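Local coordinates for probable n-acetylneuraminic acid outer membrane channel protein NANC (Escherichia coli, PDB 2WJR) that forms a monomeric, weakly anion-selective beta-barrel channel in the outer membrane that lets N-acetylneuraminic acid enter the bacterium, at residues 3-8 with 181-186; 107-112 with 121-126; 116-121 with 153-158; 185-190 with 205-210. The protein carries 1 engineered substitution. All coordinates share one frame; numbering follows the deposited sequence. Where two conformers were deposited one is given.

Interaction 1 of 4, residues 3-8 with 181-186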
# COMPACT_ATOMS: atom_id res chain seq x y z
N ASP A 3 3.29 12.47 5.87
CA ASP A 3 3.57 11.24 6.60
C ASP A 3 5.04 10.88 6.36
O ASP A 3 5.52 10.93 5.22
CB ASP A 3 2.65 10.12 6.12
CG ASP A 3 2.64 8.91 7.04
OD1 ASP A 3 3.64 8.15 7.07
OD2 ASP A 3 1.62 8.70 7.70
N VAL A 4 5.73 10.52 7.43
CA VAL A 4 7.13 10.10 7.39
C VAL A 4 7.18 8.74 8.07
O VAL A 4 6.65 8.57 9.16
CB VAL A 4 8.06 11.09 8.14
CG1 VAL A 4 9.50 10.62 8.06
CG2 VAL A 4 7.93 12.50 7.54
N ARG A 5 7.79 7.75 7.43
CA ARG A 5 7.76 6.39 7.97
C ARG A 5 9.08 5.72 7.74
O ARG A 5 9.62 5.80 6.66
CB ARG A 5 6.64 5.57 7.32
CG ARG A 5 6.37 4.24 8.01
CD ARG A 5 5.35 3.41 7.25
NE ARG A 5 5.87 3.00 5.96
CZ ARG A 5 5.16 2.46 4.98
NH1 ARG A 5 3.87 2.25 5.12
NH2 ARG A 5 5.75 2.13 3.84
N GLY A 6 9.57 5.05 8.76
CA GLY A 6 10.78 4.21 8.65
C GLY A 6 10.40 2.77 8.90
O GLY A 6 9.58 2.50 9.76
N GLY A 7 11.02 1.84 8.18
CA GLY A 7 10.70 0.43 8.32
C GLY A 7 11.88 -0.49 8.17
O GLY A 7 12.81 -0.19 7.43
N TYR A 8 11.82 -1.62 8.88
CA TYR A 8 12.80 -2.69 8.75
C TYR A 8 12.14 -3.96 8.23
O TYR A 8 11.13 -4.40 8.76
CB TYR A 8 13.49 -2.98 10.10
CG TYR A 8 14.39 -4.20 10.00
CD1 TYR A 8 15.53 -4.16 9.20
CD2 TYR A 8 14.08 -5.38 10.65
CE1 TYR A 8 16.36 -5.28 9.07
CE2 TYR A 8 14.90 -6.51 10.53
CZ TYR A 8 16.04 -6.44 9.74
OH TYR A 8 16.86 -7.54 9.59
N THR A 181 0.08 12.51 14.72
CA THR A 181 -0.34 11.15 14.99
C THR A 181 0.83 10.19 14.78
O THR A 181 1.01 9.69 13.68
CB THR A 181 -1.53 10.75 14.09
OG1 THR A 181 -2.60 11.68 14.27
CG2 THR A 181 -2.03 9.35 14.44
N PRO A 182 1.63 9.95 15.83
CA PRO A 182 2.64 8.89 15.74
C PRO A 182 1.97 7.53 15.59
O PRO A 182 0.85 7.34 16.06
CB PRO A 182 3.36 8.97 17.10
CG PRO A 182 3.02 10.32 17.64
CD PRO A 182 1.63 10.57 17.17
N TYR A 183 2.63 6.61 14.91
CA TYR A 183 2.11 5.25 14.79
C TYR A 183 3.20 4.20 14.74
O TYR A 183 4.34 4.48 14.39
CB TYR A 183 1.20 5.10 13.57
CG TYR A 183 1.86 5.33 12.24
CD1 TYR A 183 1.91 6.60 11.66
CD2 TYR A 183 2.40 4.26 11.51
CE1 TYR A 183 2.50 6.80 10.41
CE2 TYR A 183 2.99 4.46 10.27
CZ TYR A 183 3.03 5.72 9.72
OH TYR A 183 3.61 5.93 8.49
N ILE A 184 2.82 2.99 15.11
CA ILE A 184 3.68 1.83 14.91
C ILE A 184 2.92 0.84 14.04
O ILE A 184 1.70 0.86 13.99
CB ILE A 184 4.10 1.19 16.24
CG1 ILE A 184 2.89 0.72 17.04
CG2 ILE A 184 4.91 2.19 17.03
CD1 ILE A 184 3.27 -0.09 18.27
N GLU A 185 3.66 -0.03 13.37
CA GLU A 185 3.08 -0.89 12.36
C GLU A 185 3.86 -2.18 12.27
O GLU A 185 5.08 -2.18 12.32
CB GLU A 185 3.07 -0.16 11.01
CG GLU A 185 2.66 -1.00 9.81
CD GLU A 185 2.62 -0.21 8.51
OE1 GLU A 185 2.42 -0.83 7.44
OE2 GLU A 185 2.78 1.01 8.57
N TYR A 186 3.13 -3.28 12.17
CA TYR A 186 3.72 -4.56 11.84
C TYR A 186 3.07 -5.07 10.55
O TYR A 186 1.84 -5.07 10.42
CB TYR A 186 3.54 -5.58 12.98
CG TYR A 186 3.83 -6.99 12.49
CD1 TYR A 186 5.14 -7.45 12.36
CD2 TYR A 186 2.79 -7.84 12.11
CE1 TYR A 186 5.41 -8.72 11.87
CE2 TYR A 186 3.05 -9.11 11.61
CZ TYR A 186 4.36 -9.54 11.50
OH TYR A 186 4.62 -10.80 11.01
O HOH W 1 1.71 3.01 7.26
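Tyr183 reaches across to Asp3 and Arg5 inside the barrel, although the two strands that carry them are not neighbours. Strand 198-212 runs between them, and the axes of residues 3-8 and 181-186 come no closer than 9.1 Å, at an angle of 31°. The ring is thrown over by a CG held between the backbone N and the carbonyl carbon, the crowded position (chi1 63°), and it passes Gly209 of the intervening strand, which has no side chain in its way. Around the phenol oxygen the packing is tight. Tyr183 OH donates to Asp3 OD1 at 2.6 Å, tip to tip, on the syn lone pair of that oxygen. The Arg5 chain crosses the phenol at about a right angle, with Arg5 CG 3.3 Å from Tyr183 OH and Arg5 CD near the plane of the ring at its edge.

The other half is looser and bridged by a water. Arg5 NH1 and Glu185 OE2 form a long salt bridge of 3.8 Å, and water 1 links them, accepting from Arg5 NH1 at 3.1 Å and donating to Glu185 OE2 at 2.6 Å. Glu185 has its stronger partner in Arg207. A short bond thus fixes the phenol on Asp3, whereas Arg5 and Glu185 meet mainly through water, and the interleaved acids probably offset the repulsion among Arg5, Arg18 and Arg207.

Interaction 2 of 4, residues 107-112 with 121-126. With OCT (N-octane), chain G; PO4 (phosphate ion), chain D.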
# COMPACT_ATOMS: atom_id res chain seq x y z
N TYR A 107 -5.84 -2.98 -10.90
CA TYR A 107 -5.11 -3.67 -11.98
C TYR A 107 -3.83 -2.90 -12.29
O TYR A 107 -3.90 -1.81 -12.85
CB TYR A 107 -5.97 -3.75 -13.24
CG TYR A 107 -5.30 -4.44 -14.43
CD1 TYR A 107 -4.92 -5.77 -14.35
CD2 TYR A 107 -5.06 -3.76 -15.61
CE1 TYR A 107 -4.30 -6.42 -15.42
CE2 TYR A 107 -4.46 -4.40 -16.71
CZ TYR A 107 -4.07 -5.73 -16.59
OH TYR A 107 -3.47 -6.36 -17.67
N ASP A 108 -2.69 -3.50 -11.92
CA ASP A 108 -1.39 -2.92 -12.11
C ASP A 108 -0.82 -3.40 -13.45
O ASP A 108 -0.53 -4.60 -13.63
CB ASP A 108 -0.47 -3.32 -10.97
CG ASP A 108 -0.70 -2.50 -9.71
OD1 ASP A 108 -1.32 -1.41 -9.78
OD2 ASP A 108 -0.25 -2.94 -8.64
N TRP A 109 -0.71 -2.46 -14.36
CA TRP A 109 -0.31 -2.72 -15.74
C TRP A 109 1.05 -2.06 -15.94
O TRP A 109 1.20 -0.86 -15.71
CB TRP A 109 -1.35 -2.17 -16.70
CG TRP A 109 -1.03 -2.44 -18.15
CD1 TRP A 109 -1.36 -3.55 -18.87
CD2 TRP A 109 -0.32 -1.57 -19.05
NE1 TRP A 109 -0.91 -3.43 -20.16
CE2 TRP A 109 -0.27 -2.23 -20.30
CE3 TRP A 109 0.26 -0.31 -18.92
CZ2 TRP A 109 0.35 -1.66 -21.41
CZ3 TRP A 109 0.89 0.26 -20.03
CH2 TRP A 109 0.93 -0.42 -21.27
N LYS A 110 2.06 -2.84 -16.34
CA LYS A 110 3.40 -2.29 -16.56
C LYS A 110 3.56 -1.79 -17.98
O LYS A 110 3.27 -2.50 -18.94
CB LYS A 110 4.48 -3.33 -16.25
CG LYS A 110 4.75 -3.51 -14.80
CD LYS A 110 5.72 -4.64 -14.54
CE LYS A 110 5.99 -4.83 -13.07
NZ LYS A 110 6.98 -5.91 -12.80
N ALA A 111 4.04 -0.56 -18.10
CA ALA A 111 4.26 0.08 -19.40
C ALA A 111 5.59 -0.37 -20.02
O ALA A 111 6.01 0.16 -21.04
CB ALA A 111 4.25 1.60 -19.24
N TYR A 112 6.23 -1.36 -19.41
CA TYR A 112 7.49 -1.89 -19.89
C TYR A 112 7.44 -3.40 -19.83
O TYR A 112 6.77 -3.98 -18.97
CB TYR A 112 8.65 -1.36 -19.06
CG TYR A 112 8.51 -1.57 -17.57
CD1 TYR A 112 7.73 -0.72 -16.78
CD2 TYR A 112 9.17 -2.62 -16.94
CE1 TYR A 112 7.61 -0.92 -15.40
CE2 TYR A 112 9.05 -2.83 -15.57
CZ TYR A 112 8.28 -1.98 -14.81
OH TYR A 112 8.20 -2.21 -13.47
N MET A 121 9.73 -12.33 -23.57
CA MET A 121 9.43 -10.98 -23.17
C MET A 121 7.91 -10.80 -23.10
O MET A 121 7.19 -11.09 -24.06
CB MET A 121 10.09 -10.01 -24.14
CG MET A 121 11.62 -10.11 -24.09
SD MET A 121 12.29 -9.61 -22.49
CE MET A 121 11.37 -8.06 -22.40
N SER A 122 7.42 -10.36 -21.95
CA SER A 122 5.99 -10.22 -21.76
C SER A 122 5.77 -9.04 -20.83
O SER A 122 6.66 -8.21 -20.66
CB SER A 122 5.42 -11.53 -21.19
OG SER A 122 4.02 -11.45 -20.96
N ARG A 123 4.59 -8.97 -20.21
CA ARG A 123 4.24 -7.87 -19.33
C ARG A 123 3.74 -8.42 -18.00
O ARG A 123 2.81 -9.22 -17.95
CB ARG A 123 3.15 -7.05 -20.01
CG ARG A 123 3.31 -5.59 -19.91
CD ARG A 123 2.17 -4.88 -20.62
NE ARG A 123 2.45 -4.67 -22.04
CZ ARG A 123 3.27 -3.73 -22.52
NH1 ARG A 123 3.91 -2.91 -21.72
NH2 ARG A 123 3.44 -3.64 -23.83
N ASP A 124 4.37 -7.98 -16.92
CA ASP A 124 4.12 -8.53 -15.62
C ASP A 124 3.01 -7.70 -14.97
O ASP A 124 3.24 -6.91 -14.06
CB ASP A 124 5.38 -8.53 -14.76
CG ASP A 124 5.12 -8.97 -13.34
OD1 ASP A 124 4.30 -9.89 -13.14
OD2 ASP A 124 5.72 -8.38 -12.43
N ASN A 125 1.81 -7.95 -15.44
CA ASN A 125 0.62 -7.25 -14.96
C ASN A 125 0.03 -8.01 -13.79
O ASN A 125 0.19 -9.25 -13.67
CB ASN A 125 -0.40 -7.11 -16.07
CG ASN A 125 0.16 -6.43 -17.29
OD1 ASN A 125 0.99 -5.51 -17.18
ND2 ASN A 125 -0.30 -6.87 -18.47
N VAL A 126 -0.63 -7.28 -12.90
CA VAL A 126 -1.04 -7.84 -11.64
C VAL A 126 -2.48 -7.46 -11.27
O VAL A 126 -2.90 -6.32 -11.47
CB VAL A 126 -0.10 -7.37 -10.53
CG1 VAL A 126 -0.72 -7.71 -9.16
CG2 VAL A 126 1.30 -8.00 -10.69
C1 OCT G . -7.43 -7.61 -18.04
C2 OCT G . -8.29 -7.07 -16.89
C3 OCT G . -8.30 -5.53 -16.86
C4 OCT G . -9.07 -4.94 -15.67
C5 OCT G . -8.99 -3.39 -15.64
C6 OCT G . -10.11 -2.75 -14.81
C7 OCT G . -9.78 -1.32 -14.32
C8 OCT G . -10.28 -1.05 -12.89
P PO4 D . 2.57 -8.15 -23.96
O1 PO4 D . 2.04 -8.42 -25.35
O2 PO4 D . 1.91 -6.88 -23.47
O3 PO4 D . 2.23 -9.31 -23.04
O4 PO4 D . 4.08 -7.99 -24.04
O HOH W 2 2.24 -4.93 -12.42
O HOH W 3 -0.80 -6.46 -21.31
O HOH W 4 6.77 -6.21 -17.32
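The extracellular end of a beta-hairpin of the barrel, strands 99-110 and 126-136, is closed by Asp108 and Val126, an antiparallel hydrogen-bonded pair. Asp108 N gives to Val126 O at 2.9 Å, and the return bond runs from Val126 N to Asp108 O. Beyond this pair a side chain takes over from the backbone: Asn125 OD1 accepts from Lys110 N at 3.0 Å, and Asn125 ND2 is held by Gln153 and by water 3, which also receives Trp109 NE1.

Arg123 comes over the indole of Trp109. The guanidinium and indole planes are 18° apart, Trp109 CZ2 sits 3.5 Å above the guanidinium plane, and Arg123 CD presses on the ring near its rim. Within its own plane the guanidinium gives NH1 to Lys110 O at 2.9 Å, while Arg123 NE meets O2 of a phosphate, probably from the crystallisation liquor, at 2.7 Å.

On the lipid side Tyr107, whose hydroxyl bonds Gln153, carries an n-octane with C3 3.8 Å above the centre of the phenol ring. Lys110, extended beyond CG, crosses Asp124, the centre of an inverse gamma turn, which is also paired with Lys152; Lys110 NZ bonds Asp124 OD2 at 2.8 Å through the anti lone pair, the one pointing away from OD1.

Interaction 3 of 4, residues 116-121 with 153-158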
# COMPACT_ATOMS: atom_id res chain seq x y z
N ASP A 116 9.89 -13.11 -18.81
CA ASP A 116 9.07 -14.00 -18.00
C ASP A 116 9.76 -15.31 -17.65
O ASP A 116 10.93 -15.52 -17.97
CB ASP A 116 7.67 -14.19 -18.63
CG ASP A 116 7.63 -15.17 -19.80
OD1 ASP A 116 8.62 -15.92 -20.07
OD2 ASP A 116 6.56 -15.18 -20.44
N LEU A 117 9.05 -16.17 -16.93
CA LEU A 117 9.65 -17.39 -16.40
C LEU A 117 10.13 -18.34 -17.51
O LEU A 117 11.02 -19.14 -17.27
CB LEU A 117 8.67 -18.13 -15.51
CG LEU A 117 8.40 -17.50 -14.15
CD1 LEU A 117 7.17 -18.17 -13.52
CD2 LEU A 117 9.59 -17.67 -13.28
N SER A 118 9.53 -18.22 -18.69
CA SER A 118 9.88 -19.07 -19.83
C SER A 118 10.99 -18.45 -20.68
O SER A 118 11.43 -19.05 -21.67
CB SER A 118 8.64 -19.34 -20.68
OG SER A 118 7.65 -20.00 -19.91
N GLY A 119 11.46 -17.27 -20.27
CA GLY A 119 12.50 -16.53 -21.00
C GLY A 119 11.97 -15.64 -22.11
O GLY A 119 12.76 -15.00 -22.83
N ASP A 120 10.66 -15.55 -22.25
CA ASP A 120 10.06 -14.69 -23.26
C ASP A 120 9.76 -13.31 -22.69
O ASP A 120 9.56 -13.13 -21.48
CB ASP A 120 8.78 -15.30 -23.81
CG ASP A 120 9.03 -16.58 -24.58
OD1 ASP A 120 10.04 -16.65 -25.31
OD2 ASP A 120 8.21 -17.51 -24.46
N MET A 121 9.73 -12.33 -23.57
CA MET A 121 9.43 -10.98 -23.17
C MET A 121 7.91 -10.80 -23.10
O MET A 121 7.19 -11.09 -24.06
CB MET A 121 10.09 -10.01 -24.14
CG MET A 121 11.62 -10.11 -24.09
SD MET A 121 12.29 -9.61 -22.49
CE MET A 121 11.37 -8.06 -22.40
N GLN A 153 -1.06 -11.96 -13.76
CA GLN A 153 -1.85 -12.24 -14.93
C GLN A 153 -1.07 -13.17 -15.90
O GLN A 153 -1.66 -14.04 -16.54
CB GLN A 153 -2.23 -10.94 -15.63
CG GLN A 153 -2.97 -11.08 -16.93
CD GLN A 153 -3.48 -9.75 -17.44
OE1 GLN A 153 -2.72 -8.78 -17.56
NE2 GLN A 153 -4.78 -9.69 -17.74
N ASN A 154 0.23 -12.95 -16.00
CA ASN A 154 1.07 -13.62 -17.01
C ASN A 154 2.09 -14.56 -16.36
O ASN A 154 1.99 -14.84 -15.17
CB ASN A 154 1.72 -12.56 -17.90
CG ASN A 154 0.72 -11.87 -18.79
OD1 ASN A 154 -0.19 -12.50 -19.31
ND2 ASN A 154 0.88 -10.55 -18.96
N ASP A 155 3.08 -15.04 -17.12
CA ASP A 155 3.95 -16.11 -16.62
C ASP A 155 5.11 -15.59 -15.79
O ASP A 155 6.27 -15.67 -16.19
CB ASP A 155 4.45 -16.96 -17.81
CG ASP A 155 5.25 -18.17 -17.38
OD1 ASP A 155 5.13 -18.59 -16.20
OD2 ASP A 155 6.01 -18.70 -18.24
N TYR A 156 4.78 -15.05 -14.62
CA TYR A 156 5.74 -14.52 -13.67
C TYR A 156 5.45 -15.06 -12.30
O TYR A 156 4.41 -15.67 -12.07
CB TYR A 156 5.65 -13.00 -13.63
CG TYR A 156 5.99 -12.33 -14.92
CD1 TYR A 156 7.30 -11.97 -15.21
CD2 TYR A 156 5.02 -12.02 -15.83
CE1 TYR A 156 7.63 -11.34 -16.41
CE2 TYR A 156 5.32 -11.38 -17.00
CZ TYR A 156 6.64 -11.06 -17.29
OH TYR A 156 6.91 -10.41 -18.45
N ARG A 157 6.36 -14.82 -11.37
CA ARG A 157 6.15 -15.26 -10.01
C ARG A 157 6.63 -14.23 -9.01
O ARG A 157 7.47 -13.40 -9.32
CB ARG A 157 6.84 -16.61 -9.76
CG ARG A 157 8.35 -16.53 -9.76
CD ARG A 157 8.97 -17.90 -9.45
NE ARG A 157 10.42 -17.87 -9.35
CZ ARG A 157 11.12 -17.43 -8.30
NH1 ARG A 157 12.45 -17.49 -8.32
NH2 ARG A 157 10.51 -16.94 -7.22
N TYR A 158 6.08 -14.31 -7.80
CA TYR A 158 6.59 -13.58 -6.66
C TYR A 158 7.75 -14.35 -6.04
O TYR A 158 8.01 -15.52 -6.37
CB TYR A 158 5.46 -13.34 -5.64
CG TYR A 158 4.40 -12.42 -6.21
CD1 TYR A 158 3.18 -12.91 -6.67
CD2 TYR A 158 4.65 -11.06 -6.38
CE1 TYR A 158 2.23 -12.08 -7.23
CE2 TYR A 158 3.70 -10.21 -6.95
CZ TYR A 158 2.49 -10.73 -7.38
OH TYR A 158 1.49 -9.92 -7.94
O HOH W 5 4.00 -14.14 -19.72
O HOH W 6 5.33 -18.30 -20.69
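Two extracellular loops of the barrel, one after strand 114-115 and the other after strand 141-152, meet where Asp116 and Leu117 pack on Asp155 and Tyr156. Leu117 N donates to Asp155 O at 2.9 Å, with the donor nearly along the C=O axis and an angle at the hydrogen of 173°. Asp155 presents this carbonyl from the centre of an inverse gamma turn. Beside the bond, Asp116 CB lies over one face of the Tyr156 ring, 3.8 Å from its centroid and displaced toward the rim, a CH-pi contact; the phenol hydroxyl is bonded to Gln114 O.

The first loop combines an Asx turn with a type I beta turn from Asp116 to Gly119. The Asp116 CG sits between the backbone N and the carbonyl carbon (chi1 79°). Asp116 OD1 accepts Ser118 N and Asp120 N from opposite faces of its plane.

The other oxygen faces a like charge: Asp116 OD2 is 4.2 Å from Asp155 OD2, and the carboxylates are turned 59° apart. Water 5 donates to Asp116 OD2 and accepts from Asp155 N, while water 6 donates to Asp155 OD2 at 2.6 Å. Ser118 OG also gives its proton to Asp155 OD2 at 2.7 Å, although Ser118 has a second conformer, which leaves this bond doubtful. Leu117 crosses both Asp155 and Arg157 at about a right angle: CD1 touches Asp155 OD1 at 3.4 Å, and CD2 rests on the aliphatic part of Arg157, 3.9 Å from its CD. The Arg157 guanidinium continues to Tyr158 O and to Asp199.

Interaction 4 of 4, residues 185-190 with 205-210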
# COMPACT_ATOMS: atom_id res chain seq x y z
N GLU A 185 3.66 -0.03 13.37
CA GLU A 185 3.08 -0.89 12.36
C GLU A 185 3.86 -2.18 12.27
O GLU A 185 5.08 -2.18 12.32
CB GLU A 185 3.07 -0.16 11.01
CG GLU A 185 2.66 -1.00 9.81
CD GLU A 185 2.62 -0.21 8.51
OE1 GLU A 185 2.42 -0.83 7.44
OE2 GLU A 185 2.78 1.01 8.57
N TYR A 186 3.13 -3.28 12.17
CA TYR A 186 3.72 -4.56 11.84
C TYR A 186 3.07 -5.07 10.55
O TYR A 186 1.84 -5.07 10.42
CB TYR A 186 3.54 -5.58 12.98
CG TYR A 186 3.83 -6.99 12.49
CD1 TYR A 186 5.14 -7.45 12.36
CD2 TYR A 186 2.79 -7.84 12.11
CE1 TYR A 186 5.41 -8.72 11.87
CE2 TYR A 186 3.05 -9.11 11.61
CZ TYR A 186 4.36 -9.54 11.50
OH TYR A 186 4.62 -10.80 11.01
N ASP A 187 3.89 -5.49 9.59
CA ASP A 187 3.39 -6.14 8.39
C ASP A 187 4.02 -7.51 8.25
O ASP A 187 5.18 -7.72 8.63
CB ASP A 187 3.70 -5.33 7.13
CG ASP A 187 3.65 -3.87 7.36
OD1 ASP A 187 2.53 -3.34 7.56
OD2 ASP A 187 4.72 -3.23 7.37
N TYR A 188 3.22 -8.44 7.73
CA TYR A 188 3.74 -9.70 7.23
C TYR A 188 3.54 -9.70 5.72
O TYR A 188 2.39 -9.65 5.21
CB TYR A 188 3.07 -10.89 7.90
CG TYR A 188 3.68 -12.17 7.38
CD1 TYR A 188 2.93 -13.08 6.64
CD2 TYR A 188 5.04 -12.43 7.56
CE1 TYR A 188 3.50 -14.25 6.14
CE2 TYR A 188 5.63 -13.59 7.06
CZ TYR A 188 4.85 -14.48 6.34
OH TYR A 188 5.42 -15.62 5.83
N LEU A 189 4.65 -9.74 4.99
CA LEU A 189 4.60 -9.61 3.54
C LEU A 189 4.82 -10.95 2.80
O LEU A 189 5.33 -10.98 1.68
CB LEU A 189 5.61 -8.56 3.12
CG LEU A 189 5.43 -7.21 3.82
CD1 LEU A 189 6.50 -6.25 3.32
CD2 LEU A 189 4.02 -6.62 3.58
N ASP A 190 4.37 -12.03 3.43
CA ASP A 190 4.44 -13.38 2.85
C ASP A 190 5.94 -13.76 2.77
O ASP A 190 6.79 -13.07 3.31
CB ASP A 190 3.76 -13.37 1.47
CG ASP A 190 3.22 -14.72 1.04
OD1 ASP A 190 3.99 -15.73 1.04
OD2 ASP A 190 2.03 -14.78 0.65
N SER A 205 7.89 -7.06 8.68
CA SER A 205 8.17 -5.66 8.43
C SER A 205 7.74 -4.94 9.69
O SER A 205 6.63 -5.14 10.20
CB SER A 205 7.42 -5.16 7.19
OG SER A 205 7.48 -3.74 7.05
N TYR A 206 8.66 -4.15 10.23
CA TYR A 206 8.44 -3.39 11.44
C TYR A 206 8.63 -1.93 11.12
O TYR A 206 9.67 -1.53 10.63
CB TYR A 206 9.44 -3.80 12.53
CG TYR A 206 9.44 -5.28 12.75
CD1 TYR A 206 10.26 -6.11 11.99
CD2 TYR A 206 8.60 -5.85 13.69
CE1 TYR A 206 10.25 -7.46 12.18
CE2 TYR A 206 8.58 -7.24 13.89
CZ TYR A 206 9.40 -8.02 13.13
OH TYR A 206 9.37 -9.37 13.34
N ARG A 207 7.62 -1.14 11.42
CA ARG A 207 7.59 0.23 10.97
C ARG A 207 7.17 1.18 12.06
O ARG A 207 6.35 0.84 12.91
CB ARG A 207 6.61 0.37 9.81
CG ARG A 207 7.13 -0.12 8.51
CD ARG A 207 6.00 -0.35 7.51
NE ARG A 207 6.50 -0.92 6.26
CZ ARG A 207 5.74 -1.19 5.19
NH1 ARG A 207 4.43 -0.98 5.23
NH2 ARG A 207 6.28 -1.69 4.10
N ILE A 208 7.73 2.37 12.00
CA ILE A 208 7.34 3.45 12.88
C ILE A 208 7.23 4.72 12.06
O ILE A 208 8.03 4.96 11.15
CB ILE A 208 8.33 3.64 14.04
CG1 ILE A 208 7.82 4.71 15.03
CG2 ILE A 208 9.70 4.01 13.49
CD1 ILE A 208 8.06 4.36 16.51
N GLY A 209 6.21 5.52 12.37
CA GLY A 209 5.98 6.74 11.62
C GLY A 209 5.15 7.75 12.37
O GLY A 209 4.72 7.53 13.50
N VAL A 210 4.92 8.87 11.70
CA VAL A 210 4.08 9.94 12.25
C VAL A 210 3.46 10.71 11.11
O VAL A 210 4.09 10.97 10.08
CB VAL A 210 4.88 10.88 13.19
CG1 VAL A 210 6.12 11.37 12.51
CG2 VAL A 210 4.02 12.04 13.69
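Arg207 and Asp187 cross at about a right angle, with Glu185 lying alongside the arginine and pointing the same way. Arg207 NH1 donates to Glu185 OE1 at 3.0 Å, meeting the oxygen from above the carboxylate plane, which stands 86° from the guanidinium. Asp187 OD2 sits over the guanidinium face, 3.1 Å from Arg207 NH1; no N-H points at it, and the attraction is one of charge. Glu185 OE1 and Asp187 OD1 are 2.5 Å apart, so one of these acids probably holds a proton, and the adjacent arginine would temper the remaining charge.

Ser205 probably steadies the aspartate in turn. With OG anti to its backbone N (chi1 170°), it gives its proton to the anti lone pair of Asp187 OD2 at 2.8 Å. Leu189 CD1 touches Ser205 CB.

Behind these groups is the backbone of the barrel wall. Glu185 with Arg207 and Asp187 with Ser205 are antiparallel hydrogen-bonded pairs, the straightest bond being Asp187 N to Ser205 O at 2.8 Å. The non-hydrogen-bonded pair between them, Tyr186 with Tyr206, faces the outside; the rings lie side by side with planes 55° apart, and Tyr206 CE2 meets the edge of the Tyr186 ring 3.8 Å from its CD1. Tyr186 OH bonds Asn204.

Strand 180-188 is paired on its other edge with strand 164-174, where Val171 and Ala169 touch Glu185 and Asp187. Strand 198-212 pairs onward with strand 2-9, and beyond that Glu16 of strand 14-24 takes Arg207 NH2 in a salt bridge.

Interactions 1 and 4, with centres about 7 Å apart, share strand 180-188 and belong to one patch of wall: 205-210 is the strand that separates 3-8 from 181-186, and Glu185 serves both contacts. Interactions 2 and 3 form a second group at the extracellular mouth, with centres about 10 Å apart. There Gln153 and Asn154 bond back to Tyr107 and Arg123, and Met121 is common to both. The centres of interactions 1 and 2 lie about 30 Å apart, on opposite sides of the chain's centre. An n-octane touches interaction 2 directly, at Tyr107, and also Gln153 of interaction 3; the Tyr186 side chain, also shared by interactions 1 and 4, is about 8 Å from a bound n-octane.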